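Local coordinates for protein oxidoreductase (Listeria innocua, PDB 3E18) that binds NAD through a Rossmann-fold domain and is probably a dehydrogenase of the GFO/IDH/MocA oxidoreductase family, its substrate being unknown, at residues S25-D28 with N29-V32; E44-Q48 with K49-I53; K141-G144 with E145-H148; D183-L186 with F187-S191. One frame throughout, in Å; residues are numbered along the deposited sequence.

Contact 1 (S25-D28 with N29-V32)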
# COMPACT_ATOMS: atom_id res chain seq x y z
N SER A 25 -13.77 -24.52 28.34
CA SER A 25 -14.86 -24.67 29.32
C SER A 25 -16.22 -24.12 28.86
O SER A 25 -17.26 -24.58 29.32
CB SER A 25 -14.49 -23.99 30.64
OG SER A 25 -13.38 -24.63 31.23
N ALA A 26 -16.19 -23.14 27.96
CA ALA A 26 -17.40 -22.53 27.42
C ALA A 26 -18.10 -23.41 26.39
O ALA A 26 -19.24 -23.15 26.02
CB ALA A 26 -17.09 -21.16 26.83
N ALA A 27 -17.41 -24.45 25.92
CA ALA A 27 -17.99 -25.37 24.94
C ALA A 27 -18.96 -26.32 25.64
O ALA A 27 -18.85 -26.54 26.84
CB ALA A 27 -16.90 -26.15 24.23
N ASP A 28 -19.89 -26.89 24.88
CA ASP A 28 -20.96 -27.73 25.45
C ASP A 28 -20.46 -29.03 26.08
O ASP A 28 -20.67 -29.25 27.28
CB ASP A 28 -22.05 -28.02 24.42
CG ASP A 28 -22.80 -26.78 24.01
OD1 ASP A 28 -22.92 -25.85 24.84
OD2 ASP A 28 -23.27 -26.71 22.84
N ASN A 29 -19.81 -29.88 25.30
CA ASN A 29 -19.41 -31.20 25.79
C ASN A 29 -17.91 -31.44 25.79
O ASN A 29 -17.40 -32.38 25.18
CB ASN A 29 -20.12 -32.30 24.99
CG ASN A 29 -21.61 -32.32 25.25
OD1 ASN A 29 -22.05 -32.47 26.39
ND2 ASN A 29 -22.39 -32.19 24.18
N LEU A 30 -17.21 -30.56 26.50
CA LEU A 30 -15.77 -30.58 26.57
C LEU A 30 -15.41 -29.92 27.88
O LEU A 30 -15.96 -28.88 28.21
CB LEU A 30 -15.19 -29.76 25.42
CG LEU A 30 -13.67 -29.59 25.32
CD1 LEU A 30 -13.02 -30.78 24.63
CD2 LEU A 30 -13.40 -28.35 24.54
N GLU A 31 -14.49 -30.52 28.62
CA GLU A 31 -14.00 -29.84 29.81
C GLU A 31 -12.48 -29.94 29.91
O GLU A 31 -11.86 -30.74 29.20
CB GLU A 31 -14.70 -30.37 31.07
CG GLU A 31 -14.26 -31.74 31.52
CD GLU A 31 -14.90 -32.15 32.84
OE1 GLU A 31 -16.10 -32.52 32.83
OE2 GLU A 31 -14.20 -32.11 33.88
N VAL A 32 -11.89 -29.10 30.76
CA VAL A 32 -10.46 -29.12 31.00
C VAL A 32 -10.19 -30.15 32.09
O VAL A 32 -10.55 -29.95 33.25
CB VAL A 32 -9.91 -27.74 31.41
CG1 VAL A 32 -8.41 -27.82 31.62
CG2 VAL A 32 -10.25 -26.68 30.37
O HOH W 1 -13.77 -27.11 31.94
O HOH W 2 -17.85 -27.42 29.47

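Contact 2 (E44-Q48 with K49-I53)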
# COMPACT_ATOMS: atom_id res chain seq x y z
N GLU A 44 2.59 -25.02 39.31
CA GLU A 44 2.10 -24.50 40.60
C GLU A 44 1.00 -23.47 40.38
O GLU A 44 -0.03 -23.50 41.06
CB GLU A 44 3.24 -23.83 41.37
CG GLU A 44 4.29 -24.77 41.97
CD GLU A 44 5.59 -24.05 42.36
OE1 GLU A 44 6.63 -24.73 42.56
OE2 GLU A 44 5.60 -22.79 42.45
N ALA A 45 1.23 -22.56 39.43
CA ALA A 45 0.26 -21.53 39.07
C ALA A 45 -1.08 -22.09 38.60
O ALA A 45 -2.13 -21.51 38.89
CB ALA A 45 0.85 -20.58 38.02
N ALA A 46 -1.06 -23.22 37.88
CA ALA A 46 -2.28 -23.88 37.43
C ALA A 46 -2.99 -24.59 38.59
O ALA A 46 -4.22 -24.57 38.69
CB ALA A 46 -1.97 -24.86 36.33
N ALA A 47 -2.21 -25.21 39.47
CA ALA A 47 -2.72 -25.85 40.68
C ALA A 47 -3.43 -24.83 41.58
O ALA A 47 -4.49 -25.11 42.13
CB ALA A 47 -1.59 -26.53 41.43
N GLN A 48 -2.85 -23.63 41.68
CA GLN A 48 -3.46 -22.53 42.43
C GLN A 48 -4.66 -21.88 41.73
O GLN A 48 -5.19 -20.88 42.21
CB GLN A 48 -2.41 -21.49 42.83
CG GLN A 48 -1.39 -22.04 43.79
CD GLN A 48 -0.70 -20.97 44.59
OE1 GLN A 48 0.53 -20.85 44.57
NE2 GLN A 48 -1.48 -20.16 45.32
N LYS A 49 -5.08 -22.42 40.59
CA LYS A 49 -6.37 -22.08 40.01
C LYS A 49 -7.31 -23.28 40.10
O LYS A 49 -8.33 -23.33 39.41
CB LYS A 49 -6.22 -21.58 38.57
CG LYS A 49 -5.45 -20.27 38.44
CD LYS A 49 -6.07 -19.34 37.40
CE LYS A 49 -5.59 -17.90 37.58
NZ LYS A 49 -5.99 -17.31 38.89
N GLY A 50 -6.96 -24.24 40.95
CA GLY A 50 -7.80 -25.41 41.20
C GLY A 50 -7.85 -26.42 40.07
O GLY A 50 -8.84 -27.16 39.94
N LEU A 51 -6.80 -26.44 39.25
CA LEU A 51 -6.72 -27.33 38.07
C LEU A 51 -5.83 -28.53 38.35
O LEU A 51 -4.81 -28.40 39.03
CB LEU A 51 -6.17 -26.56 36.85
CG LEU A 51 -6.92 -25.32 36.37
CD1 LEU A 51 -6.03 -24.45 35.48
CD2 LEU A 51 -8.22 -25.69 35.65
N LYS A 52 -6.21 -29.70 37.84
CA LYS A 52 -5.37 -30.90 37.95
C LYS A 52 -4.07 -30.69 37.18
O LYS A 52 -4.09 -30.17 36.06
CB LYS A 52 -6.09 -32.13 37.40
CG LYS A 52 -5.33 -33.44 37.56
CD LYS A 52 -5.65 -34.42 36.43
CE LYS A 52 -5.33 -35.86 36.83
NZ LYS A 52 -3.97 -36.03 37.43
N ILE A 53 -2.95 -31.06 37.79
CA ILE A 53 -1.66 -30.96 37.10
C ILE A 53 -0.94 -32.29 36.93
O ILE A 53 -0.98 -33.16 37.81
CB ILE A 53 -0.72 -29.91 37.74
CG1 ILE A 53 -0.53 -30.17 39.24
CG2 ILE A 53 -1.27 -28.50 37.49
CD1 ILE A 53 0.71 -29.51 39.83

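Contact 3 (K141-G144 with E145-H148)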
# COMPACT_ATOMS: atom_id res chain seq x y z
N LYS A 141 -22.11 -8.90 -1.81
CA LYS A 141 -21.72 -7.92 -2.82
C LYS A 141 -22.10 -6.48 -2.46
O LYS A 141 -22.55 -5.73 -3.32
CB LYS A 141 -22.22 -8.31 -4.21
CG LYS A 141 -21.63 -9.61 -4.75
CD LYS A 141 -22.44 -10.13 -5.93
CE LYS A 141 -22.01 -11.52 -6.36
NZ LYS A 141 -21.12 -11.51 -7.56
N THR A 142 -21.93 -6.12 -1.19
CA THR A 142 -22.30 -4.80 -0.67
C THR A 142 -21.65 -3.64 -1.43
O THR A 142 -22.28 -2.58 -1.62
CB THR A 142 -21.91 -4.69 0.82
OG1 THR A 142 -22.46 -5.80 1.53
CG2 THR A 142 -22.43 -3.42 1.45
N ILE A 143 -20.40 -3.82 -1.85
CA ILE A 143 -19.74 -2.83 -2.69
C ILE A 143 -19.48 -3.42 -4.07
O ILE A 143 -18.47 -3.13 -4.71
CB ILE A 143 -18.46 -2.25 -2.04
CG1 ILE A 143 -17.47 -3.35 -1.62
CG2 ILE A 143 -18.84 -1.40 -0.83
CD1 ILE A 143 -16.15 -2.82 -1.07
N GLY A 144 -20.41 -4.25 -4.53
CA GLY A 144 -20.24 -5.00 -5.79
C GLY A 144 -19.27 -6.14 -5.58
O GLY A 144 -19.17 -6.70 -4.48
N GLU A 145 -18.53 -6.48 -6.64
CA GLU A 145 -17.48 -7.49 -6.58
C GLU A 145 -16.23 -6.89 -5.94
O GLU A 145 -15.61 -5.98 -6.51
CB GLU A 145 -17.15 -7.99 -7.99
CG GLU A 145 -18.34 -8.64 -8.67
CD GLU A 145 -18.00 -9.29 -10.00
OE1 GLU A 145 -17.13 -8.76 -10.73
OE2 GLU A 145 -18.61 -10.34 -10.31
N MET A 146 -15.89 -7.39 -4.75
CA MET A 146 -14.72 -6.92 -4.01
C MET A 146 -13.49 -7.48 -4.71
O MET A 146 -13.36 -8.70 -4.83
CB MET A 146 -14.78 -7.40 -2.55
CG MET A 146 -13.85 -6.68 -1.59
SD MET A 146 -14.05 -7.22 0.12
CE MET A 146 -15.67 -6.57 0.50
N PHE A 147 -12.62 -6.60 -5.20
CA PHE A 147 -11.45 -7.04 -5.99
C PHE A 147 -10.12 -6.68 -5.36
O PHE A 147 -9.07 -7.10 -5.83
CB PHE A 147 -11.54 -6.56 -7.46
CG PHE A 147 -11.51 -5.04 -7.64
CD1 PHE A 147 -10.31 -4.33 -7.61
CD2 PHE A 147 -12.69 -4.33 -7.87
CE1 PHE A 147 -10.29 -2.94 -7.77
CE2 PHE A 147 -12.67 -2.96 -8.05
CZ PHE A 147 -11.48 -2.25 -7.99
N HIS A 148 -10.14 -5.90 -4.28
CA HIS A 148 -8.90 -5.49 -3.67
C HIS A 148 -9.14 -5.28 -2.17
O HIS A 148 -10.07 -4.59 -1.81
CB HIS A 148 -8.34 -4.21 -4.31
CG HIS A 148 -7.09 -3.72 -3.66
ND1 HIS A 148 -5.86 -4.33 -3.85
CD2 HIS A 148 -6.87 -2.71 -2.79
CE1 HIS A 148 -4.95 -3.71 -3.13
NE2 HIS A 148 -5.53 -2.72 -2.47

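Contact 4 (D183-L186 with F187-S191)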
# COMPACT_ATOMS: atom_id res chain seq x y z
N ASP A 183 -4.57 -16.10 6.99
CA ASP A 183 -5.59 -17.15 7.13
C ASP A 183 -7.00 -16.61 6.87
O ASP A 183 -7.77 -17.23 6.12
CB ASP A 183 -5.50 -17.83 8.50
CG ASP A 183 -6.58 -18.85 8.69
OD1 ASP A 183 -6.54 -19.92 8.03
OD2 ASP A 183 -7.49 -18.56 9.48
N GLN A 184 -7.32 -15.46 7.46
CA GLN A 184 -8.54 -14.69 7.11
C GLN A 184 -8.68 -14.53 5.61
O GLN A 184 -9.71 -14.86 5.03
CB GLN A 184 -8.50 -13.31 7.75
CG GLN A 184 -8.95 -13.30 9.23
CD GLN A 184 -8.82 -11.93 9.89
OE1 GLN A 184 -8.30 -10.98 9.31
NE2 GLN A 184 -9.33 -11.83 11.10
N LEU A 185 -7.62 -14.06 4.97
CA LEU A 185 -7.66 -13.76 3.53
C LEU A 185 -7.90 -15.00 2.67
O LEU A 185 -8.69 -14.97 1.70
CB LEU A 185 -6.35 -13.10 3.10
CG LEU A 185 -6.15 -12.78 1.61
CD1 LEU A 185 -7.08 -11.66 1.14
CD2 LEU A 185 -4.69 -12.43 1.37
N LEU A 186 -7.19 -16.07 3.00
CA LEU A 186 -7.28 -17.31 2.21
C LEU A 186 -8.58 -18.07 2.50
O LEU A 186 -9.12 -18.79 1.64
CB LEU A 186 -6.03 -18.16 2.46
CG LEU A 186 -4.97 -18.19 1.35
CD1 LEU A 186 -4.64 -16.80 0.82
CD2 LEU A 186 -3.70 -18.93 1.77
N PHE A 187 -9.08 -17.92 3.72
CA PHE A 187 -10.42 -18.39 4.08
C PHE A 187 -11.51 -17.64 3.28
O PHE A 187 -12.47 -18.26 2.82
CB PHE A 187 -10.63 -18.25 5.60
CG PHE A 187 -11.99 -18.68 6.09
CD1 PHE A 187 -12.54 -19.91 5.71
CD2 PHE A 187 -12.71 -17.86 6.96
CE1 PHE A 187 -13.79 -20.31 6.18
CE2 PHE A 187 -13.98 -18.24 7.44
CZ PHE A 187 -14.51 -19.48 7.05
N LEU A 188 -11.35 -16.32 3.10
CA LEU A 188 -12.33 -15.52 2.37
C LEU A 188 -12.34 -15.77 0.86
O LEU A 188 -13.40 -15.99 0.26
CB LEU A 188 -12.12 -14.03 2.63
CG LEU A 188 -13.20 -13.08 2.12
CD1 LEU A 188 -14.57 -13.40 2.72
CD2 LEU A 188 -12.82 -11.63 2.40
N VAL A 189 -11.15 -15.74 0.25
CA VAL A 189 -11.02 -15.76 -1.21
C VAL A 189 -10.97 -17.21 -1.68
O VAL A 189 -10.18 -18.00 -1.17
CB VAL A 189 -9.76 -14.98 -1.65
CG1 VAL A 189 -9.63 -14.96 -3.18
CG2 VAL A 189 -9.81 -13.54 -1.11
N ASP A 190 -11.82 -17.57 -2.63
CA ASP A 190 -11.85 -18.93 -3.17
C ASP A 190 -11.07 -18.95 -4.47
O ASP A 190 -11.64 -19.08 -5.57
CB ASP A 190 -13.29 -19.43 -3.35
CG ASP A 190 -13.37 -20.86 -3.89
OD1 ASP A 190 -12.51 -21.71 -3.54
OD2 ASP A 190 -14.30 -21.13 -4.68
N SER A 191 -9.75 -18.81 -4.33
CA SER A 191 -8.84 -18.74 -5.47
C SER A 191 -7.42 -19.02 -4.99
O SER A 191 -7.06 -18.72 -3.85
CB SER A 191 -8.91 -17.35 -6.12
OG SER A 191 -8.25 -17.35 -7.37
O HOH W 3 -11.91 -19.79 0.71

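Contact 1 (S25-D28 with N29-V32)
Ala27 lays its methyl group against the side chain of Leu30, CB meeting Leu30 CD2 at 4.1 Å where the chain leaves helix 15-25 and turns back into strand 30-36. With CG of Leu30 anti to its backbone N (chi1 178°), the branch lies beside its own carbonyl carbon, and CD2 is the methyl that reaches Ala27. Tyr308 of helix 307-315 touches both residues, while Leu30 also packs on Tyr6 and Leu8 of strand 6-11. The polar side of the turn is joined by water. Ser25 OG accepts a bond from one water at 2.6 Å, and that water takes the backbone N-H of Val32, its oxygen lying 3.0 Å from Val32 N. Ser25 OG also bonds to Val21 O, one turn back in the helix, and Val32 CG2 lies 3.8 Å from Ser25 OG. A second water lies 2.9 Å from Ser25 O and 2.7 Å from Leu30 O, within range to donate to either. Residues 25-28 and 29-32 run nearly antiparallel (168°) round this helix-to-strand connection of the Rossmann domain. Between their polar sides water replaces direct bonds, while Ala27 and Leu30 are buried, which implies a turn hydrated on one side and packed on the other.

Contact 2 (E44-Q48 with K49-I53)
The carbonyl group of Ala46 accepts hydrogen bonds on opposite faces of its plane from two backbone N-H groups, those of Lys49 and Leu51. Lys49 N, 3.0 Å from Ala46 O, stands well above the plane, 68° out of it, whereas Leu51 N, 3.2 Å from the same oxygen, is tilted by only 26°. Gly50 N bonds to Ala47 O at 2.9 Å, again from above the carbonyl plane. Leu51 also covers Ala46 O with carbon, its CB lying 3.3 Å from that oxygen. Beside these bonds the apolar side chains meet: Ala46 CB touches Ile53 CG2 at 3.9 Å and Leu51 CD1 at 4.2 Å, and Ile53 CD1 reaches Ala47 CB at 4.1 Å. Ile53 spans both alanines because CG1 sits between the backbone N and the carbonyl carbon (chi1 55°), which sends its two arms to neighbouring residues of the helix. Tyr13 and Val35 touch both Ala46 and Leu51. Gly50, with positive phi, is the C-prime residue, and the paired bonds Leu51 N to Ala46 O and Gly50 N to Ala47 O make this a Schellman motif, here ending helix 40-47 of the Rossmann domain near the NAD-binding Lys42.

Contact 3 (K141-G144 with E145-H148)
A type I beta turn from Lys141 to Gly144 links helix 129-140 to strand 146-154, a central strand of the large mixed sheet in the C-terminal domain. Lys141 is the first residue to leave helical geometry and does so with positive phi; its carbonyl then accepts the turn-closing bond, Gly144 N lying 2.9 Å from Lys141 O. Gly144 also has positive phi (75°), and the chain passes through it into Glu145, whose backbone N-H is held by Thr244 OG1. Residues 141-144 and 145-148 meet through two side-chain pairs. One is apolar: Ile143 and Met146 cross at a slant, their ends touching where Ile143 CD1 lies 4.1 Å from Met146 CE. Met146 runs out with CG anti to its backbone N (chi1 -164°) and bends only at its last torsion, so that the terminal methyl, not the sulfur, makes the touch. Both residues are buried, and Met137 of helix 129-140 and Val241 of strand 239-243 pack on them, so the pair sits between helix and sheet. Further on, Phe147 and His148 both face Lys242 in a classic beta bulge, and Phe147 packs on Ala203 of the second subunit. The other pair is charged and lies on the exposed side of the turn. Lys141 and Glu145 run side by side in the same direction, and only near the lysine's end do they approach, Lys141 NZ lying 4.1 Å from Glu145 CG. Their charged ends form a long salt bridge, Lys141 NZ to Glu145 OE2 at 3.9 Å.

Contact 4 (D183-L186 with F187-S191)
Phe187, Leu188 and Val189 each donate their backbone N-H four residues back, to Asp183, Gln184 and Leu185. Phe187 N lies 2.8 Å from Asp183 O, Leu188 N 2.9 Å from Gln184 O and Val189 N 3.0 Å from Leu185 O. Val189 is the first residue to leave helical geometry, so the bond it makes still belongs to the last turn. Water takes part at this end: one molecule lies 2.7 Å from Phe187 O and 3.1 Å from Leu186 O, placed to donate to either.

Of the apolar contacts, Leu185 and Val189 lie side by side and point the same way, Leu185 CD1 meeting Val189 CG2 at 4.0 Å. Val189 CG2 also lies against the backbone, 3.3 Å from Leu185 O. Phe218 of strand 211-218 packs on both residues.

Charged and polar ends turn to partners beyond the helix. Asp183 OD1 forms a salt bridge with Arg126, and that arginine also makes a cation-pi contact with Phe187, whose ring is carried away from the axis by CG anti to the backbone N (chi1 179°). Arg126 thereby joins two residues one turn apart. Gln184 NE2 is held by Arg125 O. Consecutive i+4 to i bonds are those of an alpha helix, and with Val189 leaving helical geometry this is the last turn of helix 173-188, packed between helix 129-140 and the mixed sheet of the C-terminal domain.

How the contacts relate
Along the chain the four contacts come in series, the first two in the Rossmann domain, the last two in the C-terminal domain. Contacts 1 and 2 have centres 18 Å apart; the first leads into strand 30-36, at one edge of the parallel sheet, and the second ends helix 40-47, the next helix. Contacts 3 and 4, centres 15 Å apart, enter strand 146-154 of the mixed sheet and close helix 173-188. Contacts 2 and 3 are the most distant pair, centres 50 Å apart on opposite sides of the chain's centre. Contact 2 lies beside the NAD-binding Lys42, and in contact 4 the Asp183 side chain is about 8 Å from those of the NAD-binding Lys96 and Asn124, so each domain brings one contact close to the cofactor site.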